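Local coordinates for odorant binding protein (AGAP007287-PA) (Anopheles gambiae, PDB 3PM2) that binds small hydrophobic odorants and is thought to aid their capture and transport through the aqueous fluid around olfactory sensory dendrites, at residues A[89-94]-A[148-153]; A[102-107]-A[135-140]; A[112-117]-A[130-135]. All coordinates share one frame; numbering follows the deposited sequence.

Interaction 1: residues A[89-94]-A[148-153]; sequences APEWNK and ECPAKL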
# COMPACT_ATOMS: atom_id res chain seq x y z
N ALA A 89 2.25 -20.39 -4.18
CA ALA A 89 1.15 -21.35 -4.03
C ALA A 89 0.02 -20.97 -5.03
O ALA A 89 -0.18 -19.78 -5.27
CB ALA A 89 0.62 -21.32 -2.60
N PRO A 90 -0.67 -21.96 -5.66
CA PRO A 90 -1.66 -21.62 -6.71
C PRO A 90 -2.84 -20.80 -6.26
O PRO A 90 -3.50 -20.16 -7.09
CB PRO A 90 -2.07 -22.99 -7.27
CG PRO A 90 -1.73 -23.97 -6.21
CD PRO A 90 -0.52 -23.42 -5.51
N GLU A 91 -3.11 -20.77 -4.95
CA GLU A 91 -4.18 -19.96 -4.35
C GLU A 91 -3.99 -18.46 -4.65
O GLU A 91 -4.98 -17.73 -4.75
CB GLU A 91 -4.20 -20.13 -2.83
CG GLU A 91 -4.66 -21.50 -2.37
CD GLU A 91 -3.63 -22.61 -2.35
OE1 GLU A 91 -2.50 -22.42 -2.87
OE2 GLU A 91 -3.97 -23.71 -1.87
N TRP A 92 -2.74 -18.02 -4.78
CA TRP A 92 -2.42 -16.61 -5.02
C TRP A 92 -2.91 -15.98 -6.32
O TRP A 92 -3.16 -14.77 -6.32
CB TRP A 92 -0.95 -16.33 -4.78
CG TRP A 92 -0.56 -16.41 -3.32
CD1 TRP A 92 0.24 -17.35 -2.75
CD2 TRP A 92 -0.92 -15.49 -2.27
NE1 TRP A 92 0.41 -17.08 -1.40
CE2 TRP A 92 -0.33 -15.97 -1.08
CE3 TRP A 92 -1.77 -14.37 -2.20
CZ2 TRP A 92 -0.48 -15.32 0.15
CZ3 TRP A 92 -1.91 -13.71 -0.98
CH2 TRP A 92 -1.28 -14.19 0.18
N ASN A 93 -3.12 -16.77 -7.39
CA ASN A 93 -3.62 -16.24 -8.66
C ASN A 93 -4.96 -15.52 -8.48
O ASN A 93 -5.04 -14.32 -8.76
CB ASN A 93 -3.73 -17.34 -9.73
CG ASN A 93 -4.14 -16.80 -11.07
OD1 ASN A 93 -5.31 -16.83 -11.44
ND2 ASN A 93 -3.18 -16.26 -11.79
N LYS A 94 -5.98 -16.26 -7.98
CA LYS A 94 -7.33 -15.73 -7.74
C LYS A 94 -7.35 -14.68 -6.65
O LYS A 94 -8.07 -13.70 -6.79
CB LYS A 94 -8.33 -16.85 -7.40
CG LYS A 94 -9.78 -16.49 -7.73
CD LYS A 94 -10.08 -16.68 -9.23
CE LYS A 94 -10.65 -15.43 -9.85
NZ LYS A 94 -10.45 -15.42 -11.33
N GLU A 148 -5.82 -12.07 3.19
CA GLU A 148 -6.33 -13.22 2.43
C GLU A 148 -5.41 -14.44 2.49
O GLU A 148 -5.74 -15.50 1.97
CB GLU A 148 -6.59 -12.82 0.97
CG GLU A 148 -7.73 -11.85 0.77
CD GLU A 148 -9.11 -12.36 1.08
OE1 GLU A 148 -9.28 -13.57 1.33
OE2 GLU A 148 -10.04 -11.52 1.09
N CYS A 149 -4.24 -14.28 3.10
CA CYS A 149 -3.28 -15.38 3.23
C CYS A 149 -3.94 -16.68 3.76
O CYS A 149 -4.54 -16.63 4.83
CB CYS A 149 -2.10 -14.97 4.09
SG CYS A 149 -0.75 -16.19 4.10
N PRO A 150 -3.88 -17.81 3.02
CA PRO A 150 -4.43 -19.08 3.56
C PRO A 150 -3.78 -19.42 4.90
O PRO A 150 -2.58 -19.23 5.05
CB PRO A 150 -4.02 -20.12 2.50
CG PRO A 150 -3.81 -19.31 1.23
CD PRO A 150 -3.23 -18.02 1.71
N ALA A 151 -4.55 -19.95 5.87
CA ALA A 151 -4.03 -20.29 7.21
C ALA A 151 -2.81 -21.23 7.10
O ALA A 151 -1.87 -21.08 7.86
CB ALA A 151 -5.12 -20.96 8.04
N LYS A 152 -2.80 -22.11 6.09
CA LYS A 152 -1.69 -23.07 5.88
C LYS A 152 -0.37 -22.36 5.52
O LYS A 152 0.69 -22.97 5.64
CB LYS A 152 -2.06 -24.16 4.85
CG LYS A 152 -2.26 -23.68 3.41
CD LYS A 152 -2.46 -24.84 2.45
CE LYS A 152 -2.41 -24.37 1.01
NZ LYS A 152 -2.67 -25.46 0.04
N LEU A 153 -0.44 -21.08 5.06
CA LEU A 153 0.71 -20.26 4.65
C LEU A 153 0.99 -19.12 5.62
O LEU A 153 1.90 -18.32 5.37
CB LEU A 153 0.49 -19.71 3.22
CG LEU A 153 0.41 -20.79 2.12
CD1 LEU A 153 -0.12 -20.22 0.84
CD2 LEU A 153 1.77 -21.45 1.90
O HOH W 1 -1.14 -24.66 -2.15
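Trp92 meets the loop 148-153 chiefly through CH2 and CZ2, the indole carbons that touch Cys149. CH2 of its six-membered ring lies 3.8 Å from CA of Cys149, and CZ2 of the same ring lies 4.1 Å from Cys149 SG. Cys149 SG stands oblique to the indole, 74° off the normal of the six-membered ring, in a Cys sulfur-aromatic contact. Cys149 bonds to Cys19 in a disulfide, and the indole also packs against Cys19. Pro150 crosses the tryptophan at a slant, its CD raised above one face and displaced toward the rim. Leu153 slides past the indole in the opposite direction, bringing CD1 to 3.9 Å from Trp92 NE1; the same methyl meets Ala89 CB at 3.7 Å.

Beside these apolar contacts Glu91 and Lys152 reach for each other tip to tip. The Lys152 chain is fully extended beyond CG, whereas Glu91 bends at chi2 (82°), with its CB near Pro150 CG. Lys152 NZ and Glu91 OE2 form a salt bridge of 2.9 Å, the ammonium approaching from above the carboxylate plane, 36° out of it. Water 1 joins the pair by a second route: it donates to Glu91 OE1 at 2.7 Å and accepts from Lys152 NZ at 2.8 Å. Both carboxylate oxygens are thus linked to one ammonium, directly or through water.

Thr21, Pro22 and Thr85 also touch the buried indole. The arrangement fastens the N-terminal end of helix 92-109 to the loop between helices 133-147 and 158-167, a surface junction beside one of the disulfides of this C-plus odorant-binding protein.

Interaction 2: residues A[102-107]-A[135-140]; sequences GCFKMA and GTILAC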
# COMPACT_ATOMS: atom_id res chain seq x y z
N GLY A 102 -11.03 -5.42 -6.33
CA GLY A 102 -11.59 -4.75 -5.15
C GLY A 102 -10.95 -3.41 -4.86
O GLY A 102 -11.65 -2.48 -4.44
N CYS A 103 -9.63 -3.29 -5.08
CA CYS A 103 -8.89 -2.05 -4.82
C CYS A 103 -9.19 -0.97 -5.83
O CYS A 103 -9.40 0.18 -5.45
CB CYS A 103 -7.39 -2.31 -4.68
SG CYS A 103 -6.99 -3.32 -3.22
N PHE A 104 -9.33 -1.35 -7.12
CA PHE A 104 -9.68 -0.39 -8.18
C PHE A 104 -11.14 0.05 -8.02
O PHE A 104 -11.44 1.22 -8.23
CB PHE A 104 -9.39 -0.97 -9.59
CG PHE A 104 -7.96 -0.73 -10.03
CD1 PHE A 104 -7.61 0.45 -10.68
CD2 PHE A 104 -6.95 -1.64 -9.73
CE1 PHE A 104 -6.27 0.70 -11.06
CE2 PHE A 104 -5.62 -1.40 -10.12
CZ PHE A 104 -5.29 -0.24 -10.80
N LYS A 105 -12.03 -0.88 -7.59
CA LYS A 105 -13.45 -0.57 -7.33
C LYS A 105 -13.57 0.45 -6.19
O LYS A 105 -14.31 1.44 -6.31
CB LYS A 105 -14.22 -1.85 -6.98
CG LYS A 105 -15.73 -1.75 -7.18
CD LYS A 105 -16.45 -2.85 -6.40
CE LYS A 105 -17.91 -3.00 -6.79
NZ LYS A 105 -18.73 -1.83 -6.38
N MET A 106 -12.81 0.24 -5.11
CA MET A 106 -12.74 1.12 -3.94
C MET A 106 -12.25 2.50 -4.36
O MET A 106 -12.85 3.51 -3.97
CB MET A 106 -11.86 0.50 -2.83
CG MET A 106 -11.70 1.39 -1.58
SD MET A 106 -10.35 2.60 -1.71
CE MET A 106 -8.92 1.47 -1.61
N ALA A 107 -11.17 2.56 -5.15
CA ALA A 107 -10.59 3.84 -5.60
C ALA A 107 -11.60 4.63 -6.40
O ALA A 107 -11.75 5.82 -6.15
CB ALA A 107 -9.33 3.58 -6.43
N GLY A 135 -1.04 5.60 -3.60
CA GLY A 135 -1.18 5.10 -2.23
C GLY A 135 -2.50 4.38 -2.02
O GLY A 135 -2.55 3.38 -1.31
N THR A 136 -3.58 4.90 -2.61
CA THR A 136 -4.91 4.25 -2.48
C THR A 136 -4.81 2.80 -2.95
O THR A 136 -5.22 1.89 -2.22
CB THR A 136 -5.96 5.03 -3.28
OG1 THR A 136 -5.96 6.38 -2.80
CG2 THR A 136 -7.34 4.43 -3.15
N ILE A 137 -4.23 2.58 -4.13
CA ILE A 137 -4.09 1.24 -4.71
C ILE A 137 -3.12 0.38 -3.93
O ILE A 137 -3.46 -0.76 -3.53
CB ILE A 137 -3.74 1.29 -6.24
CG1 ILE A 137 -4.85 2.03 -7.06
CG2 ILE A 137 -3.49 -0.12 -6.82
CD1 ILE A 137 -6.25 1.33 -7.10
N LEU A 138 -1.90 0.91 -3.71
CA LEU A 138 -0.84 0.15 -3.07
C LEU A 138 -1.15 -0.25 -1.62
O LEU A 138 -0.89 -1.41 -1.23
CB LEU A 138 0.52 0.88 -3.19
CG LEU A 138 1.77 0.08 -2.80
CD1 LEU A 138 1.97 -1.14 -3.73
CD2 LEU A 138 3.03 0.99 -2.84
N ALA A 139 -1.71 0.69 -0.83
CA ALA A 139 -2.09 0.44 0.55
C ALA A 139 -3.11 -0.69 0.61
O ALA A 139 -2.94 -1.63 1.38
CB ALA A 139 -2.69 1.70 1.18
N CYS A 140 -4.15 -0.61 -0.22
CA CYS A 140 -5.22 -1.59 -0.32
C CYS A 140 -4.65 -2.95 -0.76
O CYS A 140 -5.02 -3.98 -0.18
CB CYS A 140 -6.29 -1.09 -1.28
SG CYS A 140 -7.63 -2.26 -1.57
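Phe104 presents one ring face to the CD1 methyl of Ile137, which sits 3.8 Å from the ring centroid and 5° off its normal. This is a CH-pi contact over the centre, with the methyl at nearly equal distances from all six ring carbons, and the two side chains cross at about a right angle. Ile137 CD1 also touches Ala107 CB at 3.9 Å and Cys103 O at 3.7 Å, which seats its tip against the surface of helix 92-109.

Beside it the helices are joined covalently. Cys103 SG and Cys140 SG form a disulfide with a chi3 of -82°; Cys140 SG lies anti to its backbone N, extending toward Cys103. Next to this bridge Met106 folds at chi2 and chi3, and its CE settles 3.7 Å from Cys140 CB and equally far from Thr136 CG2. Thr136 turns that methyl toward Met106 and Ala107, while its hydroxyl bonds to Pro132 O, four residues earlier in the chain.

The two helical segments run roughly antiparallel, at 143°, with axes 9.2 Å apart. Ile137 reaches onward to Leu77 of helix 74-85 and Met61 of helix 55-63, and Phe104 touches Arg74, so the disulfide-linked pair packs directly against both of these helices.

Interaction 3: residues A[112-117]-A[130-135]; sequences DEIEAG and CHPISG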
# COMPACT_ATOMS: atom_id res chain seq x y z
N ASP A 112 -13.81 11.46 -5.94
CA ASP A 112 -13.85 12.88 -5.58
C ASP A 112 -12.85 13.28 -4.50
O ASP A 112 -12.14 14.29 -4.64
CB ASP A 112 -15.28 13.33 -5.29
CG ASP A 112 -16.15 13.30 -6.55
OD1 ASP A 112 -15.59 13.45 -7.67
OD2 ASP A 112 -17.37 13.15 -6.42
N GLU A 113 -12.74 12.46 -3.45
CA GLU A 113 -11.79 12.66 -2.36
C GLU A 113 -10.35 12.56 -2.87
O GLU A 113 -9.52 13.41 -2.55
CB GLU A 113 -12.05 11.63 -1.28
CG GLU A 113 -11.12 11.75 -0.09
CD GLU A 113 -11.38 10.66 0.91
OE1 GLU A 113 -10.64 9.65 0.92
OE2 GLU A 113 -12.38 10.78 1.65
N ILE A 114 -10.08 11.54 -3.72
CA ILE A 114 -8.74 11.38 -4.33
C ILE A 114 -8.39 12.63 -5.16
O ILE A 114 -7.31 13.17 -5.01
CB ILE A 114 -8.69 10.07 -5.16
CG1 ILE A 114 -8.71 8.83 -4.22
CG2 ILE A 114 -7.45 10.06 -6.09
CD1 ILE A 114 -8.89 7.43 -4.93
N GLU A 115 -9.32 13.07 -6.03
CA GLU A 115 -9.12 14.25 -6.85
C GLU A 115 -8.89 15.54 -6.06
O GLU A 115 -8.04 16.35 -6.43
CB GLU A 115 -10.22 14.40 -7.89
CG GLU A 115 -10.07 13.38 -9.02
CD GLU A 115 -8.66 13.16 -9.54
OE1 GLU A 115 -8.02 14.13 -10.01
OE2 GLU A 115 -8.19 12.00 -9.46
N ALA A 116 -9.58 15.69 -4.93
CA ALA A 116 -9.41 16.85 -4.05
C ALA A 116 -8.05 16.79 -3.36
O ALA A 116 -7.37 17.81 -3.27
CB ALA A 116 -10.52 16.88 -3.03
N GLY A 117 -7.63 15.58 -2.97
CA GLY A 117 -6.33 15.34 -2.36
C GLY A 117 -5.20 15.74 -3.30
O GLY A 117 -4.24 16.38 -2.87
N CYS A 130 1.66 14.69 -3.55
CA CYS A 130 1.59 13.56 -4.50
C CYS A 130 0.14 13.23 -4.74
O CYS A 130 -0.70 13.45 -3.86
CB CYS A 130 2.35 12.34 -3.97
SG CYS A 130 4.16 12.56 -3.99
N HIS A 131 -0.16 12.72 -5.94
CA HIS A 131 -1.54 12.34 -6.23
C HIS A 131 -1.90 11.14 -5.35
O HIS A 131 -1.10 10.23 -5.22
CB HIS A 131 -1.71 11.98 -7.72
CG HIS A 131 -3.15 11.92 -8.16
ND1 HIS A 131 -3.98 10.85 -7.82
CD2 HIS A 131 -3.84 12.76 -8.97
CE1 HIS A 131 -5.14 11.09 -8.41
NE2 HIS A 131 -5.11 12.24 -9.11
N PRO A 132 -3.08 11.12 -4.69
CA PRO A 132 -3.38 9.99 -3.79
C PRO A 132 -3.62 8.64 -4.48
O PRO A 132 -3.66 7.63 -3.77
CB PRO A 132 -4.65 10.44 -3.06
CG PRO A 132 -4.73 11.93 -3.27
CD PRO A 132 -4.13 12.15 -4.64
N ILE A 133 -3.82 8.60 -5.80
CA ILE A 133 -4.14 7.30 -6.44
C ILE A 133 -3.12 6.20 -6.14
O ILE A 133 -3.52 5.06 -5.84
CB ILE A 133 -4.46 7.40 -7.97
CG1 ILE A 133 -5.17 6.13 -8.51
CG2 ILE A 133 -3.23 7.72 -8.80
CD1 ILE A 133 -6.53 5.72 -7.79
N SER A 134 -1.82 6.51 -6.24
CA SER A 134 -0.81 5.45 -6.03
C SER A 134 -0.93 4.78 -4.65
O SER A 134 -0.93 3.55 -4.56
CB SER A 134 0.60 5.99 -6.24
OG SER A 134 0.79 6.44 -7.57
N GLY A 135 -1.04 5.60 -3.60
CA GLY A 135 -1.18 5.10 -2.23
C GLY A 135 -2.50 4.38 -2.02
O GLY A 135 -2.55 3.38 -1.31
O HOH W 2 -2.16 14.76 -1.81
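A histidine cap at the start of helix 133-147 lies against helix 111-118. His131 ND1 accepts from Ile133 N at 3.0 Å, nearly straight at 164° and in the ring plane, a bond that fixes the turn of the imidazole. Across the contact, at the edge of the ring, NE2 donates a weak hydrogen bond to Glu115 OE2 at 3.1 Å; the carboxylate and ring planes are 44° apart.

Ile114 crosses the histidine at about a right angle and sets CG2 3.4 Å from His131 CE1. Its CD1 meets Ile133 CD1 at 4.1 Å. Pro132 lies against the helix backbone, with CG 3.3 Å from Ile114 O and 3.8 Å from Gly117 C. This close fit occurs where Gly117 has no side chain to stand between the helix backbone and the proline ring. Water 2 lies within 2.8 Å of both Gly117 O and Cys130 O.

Cys130 is disulfide-bonded to Cys55, and His131 N bonds to Glu58, both in helix 55-63. The arrangement is a side-chain N-terminal helix cap docked on a neighbouring helix, within this disulfide-braced helical odorant-binding fold.

Overall arrangement
Following the chain from the N terminus, segment 89-94 leads into helix 92-109, 102-107 lies further along it, and 112-117 belongs to the next helix. The chain then turns back through 130-135 and 135-140 to reach 148-153. The contacts therefore nest: interaction 3 closes the innermost loop, interaction 2 encloses it, and interaction 1 encloses both. Interactions 2 and 3 adjoin, sharing Gly135 and touching where Ile114 CD1 packs 3.5 Å from Ala107 O. Interaction 1 stands apart, its centre about 30 Å from that of interaction 3, across the chain's centre. Together they bind helices 92-109 and 111-118 to helix 133-147 and the loop that follows it.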